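Local structure of 3-oxo-tetronate kinase (Salmonella typhimurium, 3DQQ) at residues M150-Y154 and L155-M159; D200-N203 and E204-E208; C285-S288 and E289-E292. The protein probably catalyses the ATP-dependent phosphorylation of 3-oxo-tetronate to 3-oxo-tetronate 4-phosphate, as expected of a four-carbon acid sugar kinase. One frame throughout, in Å; residues are numbered along the deposited sequence.

Contact 1: residues M150-Y154 and L155-M159; sequences MTDSY and LPRLM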
ATOM      1  N   MET A 150     -10.847 -11.914 -10.153  1.00 42.50           N
ATOM      2  CA  MET A 150     -12.095 -12.499 -10.596  1.00 41.88           C
ATOM      3  C   MET A 150     -12.439 -11.903 -11.963  1.00 42.39           C
ATOM      4  O   MET A 150     -12.830 -10.748 -12.070  1.00 43.32           O
ATOM      5  CB  MET A 150     -13.183 -12.212  -9.569  1.00 40.83           C
ATOM      6  CG  MET A 150     -12.838 -12.595  -8.149  1.00 38.99           C
ATOM      7  SD  MET A 150     -12.530 -14.366  -7.707  1.00 36.15           S
ATOM      8  CE  MET A 150     -14.221 -14.990  -8.021  1.00 34.87           C
ATOM      9  N   THR A 151     -12.278 -12.691 -13.018  1.00 42.34           N
ATOM     10  CA  THR A 151     -12.487 -12.198 -14.367  1.00 41.24           C
ATOM     11  C   THR A 151     -13.776 -12.766 -15.027  1.00 41.35           C
ATOM     12  O   THR A 151     -13.938 -12.699 -16.220  1.00 42.58           O
ATOM     13  CB  THR A 151     -11.232 -12.517 -15.221  1.00 41.66           C
ATOM     14  OG1 THR A 151     -11.174 -13.920 -15.492  1.00 40.15           O
ATOM     15  CG2 THR A 151      -9.920 -12.055 -14.518  1.00 40.05           C
ATOM     16  N   ASP A 152     -14.702 -13.302 -14.244  1.00 41.23           N
ATOM     17  CA  ASP A 152     -15.991 -13.801 -14.737  1.00 39.77           C
ATOM     18  C   ASP A 152     -16.981 -13.543 -13.592  1.00 39.16           C
ATOM     19  O   ASP A 152     -16.610 -13.663 -12.442  1.00 41.38           O
ATOM     20  CB  ASP A 152     -15.854 -15.264 -15.114  1.00 39.25           C
ATOM     21  CG  ASP A 152     -17.134 -15.894 -15.686  1.00 42.85           C
ATOM     22  OD1 ASP A 152     -18.179 -15.231 -15.947  1.00 45.72           O
ATOM     23  OD2 ASP A 152     -17.097 -17.143 -15.878  1.00 51.15           O
ATOM     24  N   SER A 153     -18.206 -13.163 -13.904  1.00 37.53           N
ATOM     25  CA  SER A 153     -19.172 -12.733 -12.946  1.00 37.08           C
ATOM     26  C   SER A 153     -20.292 -13.735 -12.788  1.00 36.58           C
ATOM     27  O   SER A 153     -21.159 -13.534 -11.936  1.00 36.80           O
ATOM     28  CB  SER A 153     -19.767 -11.376 -13.366  1.00 37.32           C
ATOM     29  OG  SER A 153     -18.741 -10.457 -13.747  1.00 36.35           O
ATOM     30  N   TYR A 154     -20.287 -14.812 -13.575  1.00 35.93           N
ATOM     31  CA  TYR A 154     -21.403 -15.756 -13.567  1.00 35.61           C
ATOM     32  C   TYR A 154     -21.146 -16.912 -12.567  1.00 36.10           C
ATOM     33  O   TYR A 154     -20.278 -17.773 -12.786  1.00 36.63           O
ATOM     34  CB  TYR A 154     -21.600 -16.289 -14.957  1.00 34.81           C
ATOM     35  CG  TYR A 154     -22.898 -17.061 -15.149  1.00 35.29           C
ATOM     36  CD1 TYR A 154     -24.105 -16.515 -14.801  1.00 34.43           C
ATOM     37  CD2 TYR A 154     -22.907 -18.347 -15.695  1.00 34.29           C
ATOM     38  CE1 TYR A 154     -25.273 -17.217 -14.976  1.00 34.44           C
ATOM     39  CE2 TYR A 154     -24.099 -19.063 -15.853  1.00 32.54           C
ATOM     40  CZ  TYR A 154     -25.268 -18.490 -15.503  1.00 32.60           C
ATOM     41  OH  TYR A 154     -26.464 -19.164 -15.677  1.00 32.38           O
ATOM     42  N   LEU A 155     -21.882 -16.910 -11.456  1.00 35.64           N
ATOM     43  CA  LEU A 155     -21.526 -17.731 -10.327  1.00 35.31           C
ATOM     44  C   LEU A 155     -21.542 -19.210 -10.655  1.00 35.13           C
ATOM     45  O   LEU A 155     -20.617 -19.941 -10.311  1.00 34.73           O
ATOM     46  CB  LEU A 155     -22.406 -17.397  -9.133  1.00 35.62           C
ATOM     47  CG  LEU A 155     -22.010 -16.103  -8.386  1.00 35.63           C
ATOM     48  CD1 LEU A 155     -23.199 -15.530  -7.568  1.00 35.62           C
ATOM     49  CD2 LEU A 155     -20.782 -16.328  -7.512  1.00 34.54           C
ATOM     50  N   PRO A 156     -22.536 -19.660 -11.399  1.00 35.46           N
ATOM     51  CA  PRO A 156     -22.516 -21.071 -11.777  1.00 35.59           C
ATOM     52  C   PRO A 156     -21.291 -21.520 -12.573  1.00 35.59           C
ATOM     53  O   PRO A 156     -20.877 -22.658 -12.428  1.00 35.00           O
ATOM     54  CB  PRO A 156     -23.782 -21.223 -12.645  1.00 35.20           C
ATOM     55  CG  PRO A 156     -24.612 -20.125 -12.322  1.00 35.28           C
ATOM     56  CD  PRO A 156     -23.699 -18.981 -11.975  1.00 36.10           C
ATOM     57  N   ARG A 157     -20.751 -20.655 -13.438  1.00 35.98           N
ATOM     58  CA  ARG A 157     -19.473 -20.969 -14.100  1.00 36.16           C
ATOM     59  C   ARG A 157     -18.342 -20.945 -13.123  1.00 35.58           C
ATOM     60  O   ARG A 157     -17.542 -21.847 -13.140  1.00 36.82           O
ATOM     61  CB  ARG A 157     -19.127 -20.020 -15.242  1.00 36.60           C
ATOM     62  CG  ARG A 157     -19.537 -20.536 -16.598  1.00 37.30           C
ATOM     63  CD  ARG A 157     -18.746 -19.857 -17.699  1.00 37.53           C
ATOM     64  NE  ARG A 157     -18.936 -18.398 -17.674  1.00 40.79           N
ATOM     65  CZ  ARG A 157     -19.994 -17.764 -18.188  1.00 39.34           C
ATOM     66  NH1 ARG A 157     -20.958 -18.423 -18.788  1.00 39.48           N
ATOM     67  NH2 ARG A 157     -20.092 -16.454 -18.087  1.00 39.62           N
ATOM     68  N   LEU A 158     -18.271 -19.918 -12.282  1.00 35.03           N
ATOM     69  CA  LEU A 158     -17.223 -19.830 -11.269  1.00 34.88           C
ATOM     70  C   LEU A 158     -17.247 -21.060 -10.402  1.00 35.00           C
ATOM     71  O   LEU A 158     -16.172 -21.571 -10.034  1.00 34.65           O
ATOM     72  CB  LEU A 158     -17.416 -18.617 -10.362  1.00 34.65           C
ATOM     73  CG  LEU A 158     -17.113 -17.267 -11.000  1.00 35.53           C
ATOM     74  CD1 LEU A 158     -17.464 -16.132 -10.067  1.00 34.47           C
ATOM     75  CD2 LEU A 158     -15.676 -17.202 -11.406  1.00 31.59           C
ATOM     76  N   MET A 159     -18.464 -21.537 -10.075  1.00 34.68           N
ATOM     77  CA  MET A 159     -18.594 -22.718  -9.216  1.00 34.87           C
ATOM     78  C   MET A 159     -18.245 -24.011  -9.929  1.00 34.90           C
ATOM     79  O   MET A 159     -17.505 -24.832  -9.403  1.00 34.61           O
ATOM     80  CB  MET A 159     -19.965 -22.841  -8.573  1.00 34.34           C
ATOM     81  CG  MET A 159     -20.069 -24.005  -7.581  1.00 34.63           C
ATOM     82  SD  MET A 159     -19.165 -23.840  -6.002  1.00 32.69           S
ATOM     83  CE  MET A 159     -19.761 -25.246  -5.052  1.00 33.46           C
TER

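Contact 2: residues D200-N203 and E204-E208; sequences DALN and ERHLE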
ATOM      1  N   ASP A 200     -30.590 -15.609  -6.114  1.00 37.18           N
ATOM      2  CA  ASP A 200     -30.515 -14.178  -6.314  1.00 38.41           C
ATOM      3  C   ASP A 200     -30.880 -13.395  -5.052  1.00 38.12           C
ATOM      4  O   ASP A 200     -31.593 -13.880  -4.197  1.00 39.06           O
ATOM      5  CB  ASP A 200     -31.462 -13.750  -7.435  1.00 40.36           C
ATOM      6  CG  ASP A 200     -30.952 -14.130  -8.870  1.00 46.43           C
ATOM      7  OD1 ASP A 200     -29.996 -14.961  -9.017  1.00 54.00           O
ATOM      8  OD2 ASP A 200     -31.561 -13.596  -9.859  1.00 52.87           O
ATOM      9  N   ALA A 201     -30.374 -12.176  -4.948  1.00 37.72           N
ATOM     10  CA  ALA A 201     -30.817 -11.228  -3.949  1.00 37.78           C
ATOM     11  C   ALA A 201     -30.416  -9.804  -4.404  1.00 37.88           C
ATOM     12  O   ALA A 201     -29.268  -9.531  -4.714  1.00 36.47           O
ATOM     13  CB  ALA A 201     -30.225 -11.547  -2.615  1.00 37.07           C
ATOM     14  N   LEU A 202     -31.401  -8.919  -4.473  1.00 38.77           N
ATOM     15  CA  LEU A 202     -31.189  -7.512  -4.737  1.00 39.32           C
ATOM     16  C   LEU A 202     -31.414  -6.686  -3.485  1.00 40.06           C
ATOM     17  O   LEU A 202     -31.097  -5.505  -3.455  1.00 41.41           O
ATOM     18  CB  LEU A 202     -32.163  -7.041  -5.819  1.00 39.37           C
ATOM     19  CG  LEU A 202     -32.342  -7.989  -7.030  1.00 38.56           C
ATOM     20  CD1 LEU A 202     -33.372  -7.420  -8.071  1.00 33.49           C
ATOM     21  CD2 LEU A 202     -30.954  -8.331  -7.657  1.00 33.16           C
ATOM     22  N   ASN A 203     -31.967  -7.282  -2.448  1.00 40.56           N
ATOM     23  CA  ASN A 203     -32.387  -6.518  -1.287  1.00 40.54           C
ATOM     24  C   ASN A 203     -32.636  -7.460  -0.137  1.00 41.55           C
ATOM     25  O   ASN A 203     -32.779  -8.668  -0.322  1.00 41.27           O
ATOM     26  CB  ASN A 203     -33.665  -5.740  -1.597  1.00 39.42           C
ATOM     27  CG  ASN A 203     -34.770  -6.625  -2.052  1.00 39.97           C
ATOM     28  OD1 ASN A 203     -35.096  -7.614  -1.416  1.00 45.21           O
ATOM     29  ND2 ASN A 203     -35.374  -6.285  -3.145  1.00 41.29           N
ATOM     30  N   GLU A 204     -32.757  -6.898   1.050  1.00 42.61           N
ATOM     31  CA  GLU A 204     -32.886  -7.726   2.218  1.00 43.57           C
ATOM     32  C   GLU A 204     -34.169  -8.579   2.251  1.00 42.16           C
ATOM     33  O   GLU A 204     -34.161  -9.667   2.789  1.00 41.12           O
ATOM     34  CB  GLU A 204     -32.586  -6.913   3.492  1.00 43.68           C
ATOM     35  CG  GLU A 204     -33.719  -6.245   4.289  1.00 47.61           C
ATOM     36  CD  GLU A 204     -33.158  -5.652   5.635  1.00 49.47           C
ATOM     37  OE1 GLU A 204     -33.961  -5.259   6.542  1.00 54.49           O
ATOM     38  OE2 GLU A 204     -31.883  -5.603   5.755  1.00 56.51           O
ATOM     39  N   ARG A 205     -35.229  -8.154   1.594  1.00 41.43           N
ATOM     40  CA  ARG A 205     -36.414  -8.997   1.548  1.00 41.64           C
ATOM     41  C   ARG A 205     -36.143 -10.345   0.871  1.00 40.04           C
ATOM     42  O   ARG A 205     -36.704 -11.375   1.234  1.00 39.68           O
ATOM     43  CB  ARG A 205     -37.518  -8.269   0.811  1.00 41.10           C
ATOM     44  CG  ARG A 205     -38.826  -8.992   0.755  1.00 42.73           C
ATOM     45  CD  ARG A 205     -39.867  -8.156  -0.091  1.00 48.82           C
ATOM     46  NE  ARG A 205     -39.267  -7.529  -1.313  1.00 56.11           N
ATOM     47  CZ  ARG A 205     -39.158  -8.109  -2.527  1.00 56.35           C
ATOM     48  NH1 ARG A 205     -39.631  -9.349  -2.762  1.00 54.93           N
ATOM     49  NH2 ARG A 205     -38.549  -7.438  -3.513  1.00 56.84           N
ATOM     50  N   HIS A 206     -35.307 -10.331  -0.146  1.00 38.93           N
ATOM     51  CA  HIS A 206     -34.972 -11.544  -0.841  1.00 38.13           C
ATOM     52  C   HIS A 206     -34.254 -12.512   0.077  1.00 37.56           C
ATOM     53  O   HIS A 206     -34.524 -13.723   0.064  1.00 37.04           O
ATOM     54  CB  HIS A 206     -34.058 -11.214  -1.996  1.00 38.52           C
ATOM     55  CG  HIS A 206     -34.766 -10.618  -3.168  1.00 38.15           C
ATOM     56  ND1 HIS A 206     -34.133  -9.803  -4.079  1.00 37.23           N
ATOM     57  CD2 HIS A 206     -36.042 -10.743  -3.595  1.00 37.24           C
ATOM     58  CE1 HIS A 206     -34.991  -9.461  -5.019  1.00 36.35           C
ATOM     59  NE2 HIS A 206     -36.158 -10.015  -4.746  1.00 34.45           N
ATOM     60  N   LEU A 207     -33.344 -11.970   0.881  1.00 36.34           N
ATOM     61  CA  LEU A 207     -32.654 -12.768   1.870  1.00 35.88           C
ATOM     62  C   LEU A 207     -33.584 -13.313   2.933  1.00 35.98           C
ATOM     63  O   LEU A 207     -33.421 -14.466   3.365  1.00 37.30           O
ATOM     64  CB  LEU A 207     -31.536 -11.982   2.504  1.00 35.26           C
ATOM     65  CG  LEU A 207     -30.405 -11.681   1.500  1.00 33.78           C
ATOM     66  CD1 LEU A 207     -29.377 -10.757   2.134  1.00 31.01           C
ATOM     67  CD2 LEU A 207     -29.788 -12.971   1.004  1.00 31.37           C
ATOM     68  N   GLU A 208     -34.580 -12.536   3.335  1.00 35.53           N
ATOM     69  CA  GLU A 208     -35.546 -13.012   4.302  1.00 35.48           C
ATOM     70  C   GLU A 208     -36.340 -14.165   3.726  1.00 35.00           C
ATOM     71  O   GLU A 208     -36.621 -15.135   4.419  1.00 35.22           O
ATOM     72  CB  GLU A 208     -36.482 -11.910   4.731  1.00 35.03           C
ATOM     73  CG  GLU A 208     -35.828 -10.788   5.553  1.00 37.84           C
ATOM     74  CD  GLU A 208     -36.831  -9.668   5.965  1.00 39.92           C
ATOM     75  OE1 GLU A 208     -36.688  -9.100   7.075  1.00 44.23           O
ATOM     76  OE2 GLU A 208     -37.783  -9.364   5.186  1.00 48.92           O
TER

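Contact 3: residues C285-S288 and E289-E292; sequences CLSS and ETRE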
ATOM      1  N   CYS A 285      12.749  -1.651  19.395  1.00 38.32           N
ATOM      2  CA  CYS A 285      12.128  -2.974  19.143  1.00 39.02           C
ATOM      3  C   CYS A 285      13.031  -3.963  18.404  1.00 39.30           C
ATOM      4  O   CYS A 285      12.642  -5.092  18.119  1.00 39.74           O
ATOM      5  CB  CYS A 285      10.878  -2.787  18.303  1.00 38.95           C
ATOM      6  SG  CYS A 285       9.666  -1.756  19.059  1.00 40.14           S
ATOM      7  N   LEU A 286      14.240  -3.535  18.101  1.00 39.99           N
ATOM      8  CA  LEU A 286      15.123  -4.276  17.232  1.00 40.31           C
ATOM      9  C   LEU A 286      15.731  -5.512  17.876  1.00 41.08           C
ATOM     10  O   LEU A 286      16.329  -6.279  17.168  1.00 42.15           O
ATOM     11  CB  LEU A 286      16.233  -3.357  16.728  1.00 39.85           C
ATOM     12  CG  LEU A 286      16.014  -2.546  15.443  1.00 40.13           C
ATOM     13  CD1 LEU A 286      14.520  -2.343  14.972  1.00 36.16           C
ATOM     14  CD2 LEU A 286      16.795  -1.255  15.632  1.00 39.79           C
ATOM     15  N   SER A 287      15.628  -5.719  19.187  1.00 42.02           N
ATOM     16  CA  SER A 287      15.996  -7.027  19.761  1.00 42.77           C
ATOM     17  C   SER A 287      15.064  -7.498  20.860  1.00 43.62           C
ATOM     18  O   SER A 287      14.177  -6.768  21.289  1.00 44.93           O
ATOM     19  CB  SER A 287      17.404  -6.984  20.316  1.00 43.02           C
ATOM     20  OG  SER A 287      17.460  -6.197  21.476  1.00 43.99           O
ATOM     21  N   SER A 288      15.287  -8.720  21.327  1.00 44.04           N
ATOM     22  CA  SER A 288      14.528  -9.290  22.437  1.00 43.84           C
ATOM     23  C   SER A 288      14.567  -8.488  23.704  1.00 43.91           C
ATOM     24  O   SER A 288      13.535  -8.220  24.314  1.00 43.28           O
ATOM     25  CB  SER A 288      15.118 -10.629  22.792  1.00 44.10           C
ATOM     26  OG  SER A 288      14.690 -11.523  21.824  1.00 46.19           O
ATOM     27  N   GLU A 289      15.780  -8.157  24.119  1.00 43.94           N
ATOM     28  CA  GLU A 289      15.997  -7.619  25.443  1.00 44.52           C
ATOM     29  C   GLU A 289      15.427  -6.235  25.393  1.00 42.70           C
ATOM     30  O   GLU A 289      14.756  -5.786  26.323  1.00 42.70           O
ATOM     31  CB  GLU A 289      17.487  -7.554  25.827  1.00 45.85           C
ATOM     32  CG  GLU A 289      18.243  -8.881  25.874  1.00 51.08           C
ATOM     33  CD  GLU A 289      18.346  -9.598  24.480  1.00 60.25           C
ATOM     34  OE1 GLU A 289      17.997  -9.022  23.381  1.00 62.35           O
ATOM     35  OE2 GLU A 289      18.776 -10.785  24.505  1.00 66.94           O
ATOM     36  N   THR A 290      15.661  -5.557  24.290  1.00 40.90           N
ATOM     37  CA  THR A 290      15.133  -4.227  24.191  1.00 39.66           C
ATOM     38  C   THR A 290      13.630  -4.314  24.105  1.00 38.88           C
ATOM     39  O   THR A 290      12.941  -3.638  24.840  1.00 39.08           O
ATOM     40  CB  THR A 290      15.762  -3.442  23.056  1.00 39.51           C
ATOM     41  OG1 THR A 290      17.165  -3.603  23.157  1.00 36.93           O
ATOM     42  CG2 THR A 290      15.467  -1.972  23.223  1.00 39.27           C
ATOM     43  N   ARG A 291      13.107  -5.196  23.288  1.00 37.87           N
ATOM     44  CA  ARG A 291      11.643  -5.342  23.267  1.00 38.04           C
ATOM     45  C   ARG A 291      11.037  -5.615  24.642  1.00 37.12           C
ATOM     46  O   ARG A 291      10.036  -5.033  25.020  1.00 36.62           O
ATOM     47  CB  ARG A 291      11.218  -6.468  22.343  1.00 37.75           C
ATOM     48  CG  ARG A 291      10.880  -6.031  21.007  1.00 38.42           C
ATOM     49  CD  ARG A 291      10.250  -7.165  20.226  1.00 39.47           C
ATOM     50  NE  ARG A 291      11.143  -7.421  19.118  1.00 40.60           N
ATOM     51  CZ  ARG A 291      11.930  -8.471  19.004  1.00 40.85           C
ATOM     52  NH1 ARG A 291      11.904  -9.450  19.891  1.00 42.90           N
ATOM     53  NH2 ARG A 291      12.725  -8.549  17.962  1.00 42.88           N
ATOM     54  N   GLU A 292      11.643  -6.535  25.369  1.00 36.75           N
ATOM     55  CA  GLU A 292      11.130  -6.918  26.649  1.00 36.99           C
ATOM     56  C   GLU A 292      11.075  -5.736  27.592  1.00 35.33           C
ATOM     57  O   GLU A 292      10.040  -5.457  28.189  1.00 34.18           O
ATOM     58  CB  GLU A 292      11.954  -8.056  27.202  1.00 37.24           C
ATOM     59  CG  GLU A 292      11.374  -9.454  26.804  1.00 41.10           C
ATOM     60  CD  GLU A 292      12.459 -10.574  26.686  1.00 42.93           C
ATOM     61  OE1 GLU A 292      13.283 -10.747  27.651  1.00 49.65           O
ATOM     62  OE2 GLU A 292      12.482 -11.265  25.614  1.00 50.46           O
TER

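Contact 1: residues M150-Y154 and L155-M159
Pro156 covers one face of the Tyr154 ring, and the Arg157 guanidinium approaches that ring obliquely, the planes of ring and guanidinium 37° apart. Pro156 CD lies 3.6 Å from the centroid of the Tyr154 ring and almost on its normal, a CH-pi contact, while Pro156 CG sits above the CZ end of the ring. A proline suits this place because its rigid ring offers a row of CH groups and, in the first turn of a helix, its missing N-H costs no helical bond. The guanidinium has Tyr154 CB and CD2 over one face and receives the Asp152 carboxylate at its edge. The two charged planes are only 9° apart, so the grip is side-on and paired: Arg157 NE to Asp152 OD2 at 2.9 Å and Arg157 NH2 to Asp152 OD1 at 3.1 Å, both on the syn side of the oxygens. With CG anti to the backbone N (chi1 -178°), the Asp152 carboxylate is carried across to the first turn of the helix, where Arg157 can meet it. OD1 has a second donor, Tyr154 N at 3.2 Å, which comes from the opposite face of the carboxylate and closes an Asx turn. Helix 155-160 follows directly on this turn, with Tyr154 at the N-cap and Leu158 N bonded to Tyr154 O at 3.0 Å. Leu158 CD1 meets Met150 CE at 4.0 Å, and its side chain also touches Phe88. Pro156 and Tyr154 both rest on strand 167-170, so the turn packs against a strand of its own sugar-binding domain. With three N-H groups on its two oxygens, the Asp152 carboxylate is held in a definite rotation, and the nearby positive charge of Arg157 together with the helix start probably keeps it ionised.

Contact 2: residues D200-N203 and E204-E208
The start of helix 204-214 is an N-cap in which Asn203 closes the first turn and His206 turns back to the loop that leads into it. Asn203 OD1 accepts from His206 N at 3.0 Å with the donor nearly along the C=O axis, and a weak bond from the same N-H reaches Asn203 O. The amide swings over the helix end because CG stands between the backbone N and the carbonyl carbon (chi1 57°). Asparagine is well fitted here: its short side chain brings a carbonyl oxygen to a first-turn N-H that lacks the usual i-4 carbonyl partner. The same oxygen rests 3.4 Å above one face of the His206 ring, toward the rim, with the amide and ring planes 27° apart. At the edge of that ring, Leu202 N donates to His206 ND1 at 2.9 Å in an almost straight bond of 178°, in the plane of the imidazole. Since ND1 is an acceptor, the ring proton probably sits on NE2, which is hydrogen-bonded to Asp176.

The loop 200-203 leaves strand 196-199 of the sugar-binding domain and passes directly into the helix, and the histidine fastens it from the helix side. Leu202 adds an apolar contact, its CG lying 3.6 Å from His206 CE1. Nearer the strand, Ala201 CB packs against Leu207 CD2 at 3.9 Å and against His206 CB at the same distance, a spot where a small residue lets the chain lie close to the helix. Arg205 places its guanidinium with one face toward Asn203 OD1, and its NH1 makes a salt bridge to Asp176, the carboxylate that His206 also uses. The Glu204 carboxylate makes a salt bridge to Arg232.

Contact 3: residues C285-S288 and E289-E292
Arg291 and Ser287 make most of the polar bonds by which the loop 285-288 enters its helix. Among the backbone bonds, Arg291 N donates to Ser287 O at 2.8 Å and Glu292 N to Ser288 O at 2.7 Å, the first i to i-4 bonds of the helix. The side-chain hydroxyls come next. Ser287 OG accepts from Thr290 OG1 at 3.1 Å and, weakly, from Thr290 N at 3.4 Å, while it offers its own hydrogen in a weak bond to Glu289 OE1. Its CB-OG bond is directed between the backbone N and carbonyl carbon (chi1 71°), which carries the oxygen over the helix end; a serine is short enough to do this. Glu289 bends at chi2, bringing its carboxylate back to the first turn, where a negative charge is likely to suit the helix N-terminus.

The charged chain of Arg291 curls toward the loop. Its NE makes a weak bond to Cys285 O at 2.9 Å, tying the loop to the helix, with Ser287 O 3.6 Å above the guanidinium plane, over its centre. Cys285 and Arg291 pack on helix 336-351, while Leu286 touches Glu139 of the second subunit. The Ser287 OG bond from Thr290 N, though weak, makes this a serine N-cap at the head of helix 288-304, in the nucleotide-binding domain.

Overall arrangement
Contacts 1, 2 and 3 follow one another along the chain; each is a loop running into the first turn of a helix, with a side-chain cap in contacts 2 and 3. Contacts 1 and 2 belong to the sugar-binding N-terminal domain, their centres 20 Å apart and their nearest atoms about 7 Å apart. Strands 167-170 and 196-199 lie side by side and parallel; helix 155-160 packs on both, and strand 196-199 leads into contact 2. Contact 3 lies in the nucleotide-binding C-terminal domain, 48 Å from contact 1 and 53 Å from contact 2 between centres, on the other side of the chain's centre from contact 2. Helix starts of this kind thus occur in both domains of the kinase, independently of one another.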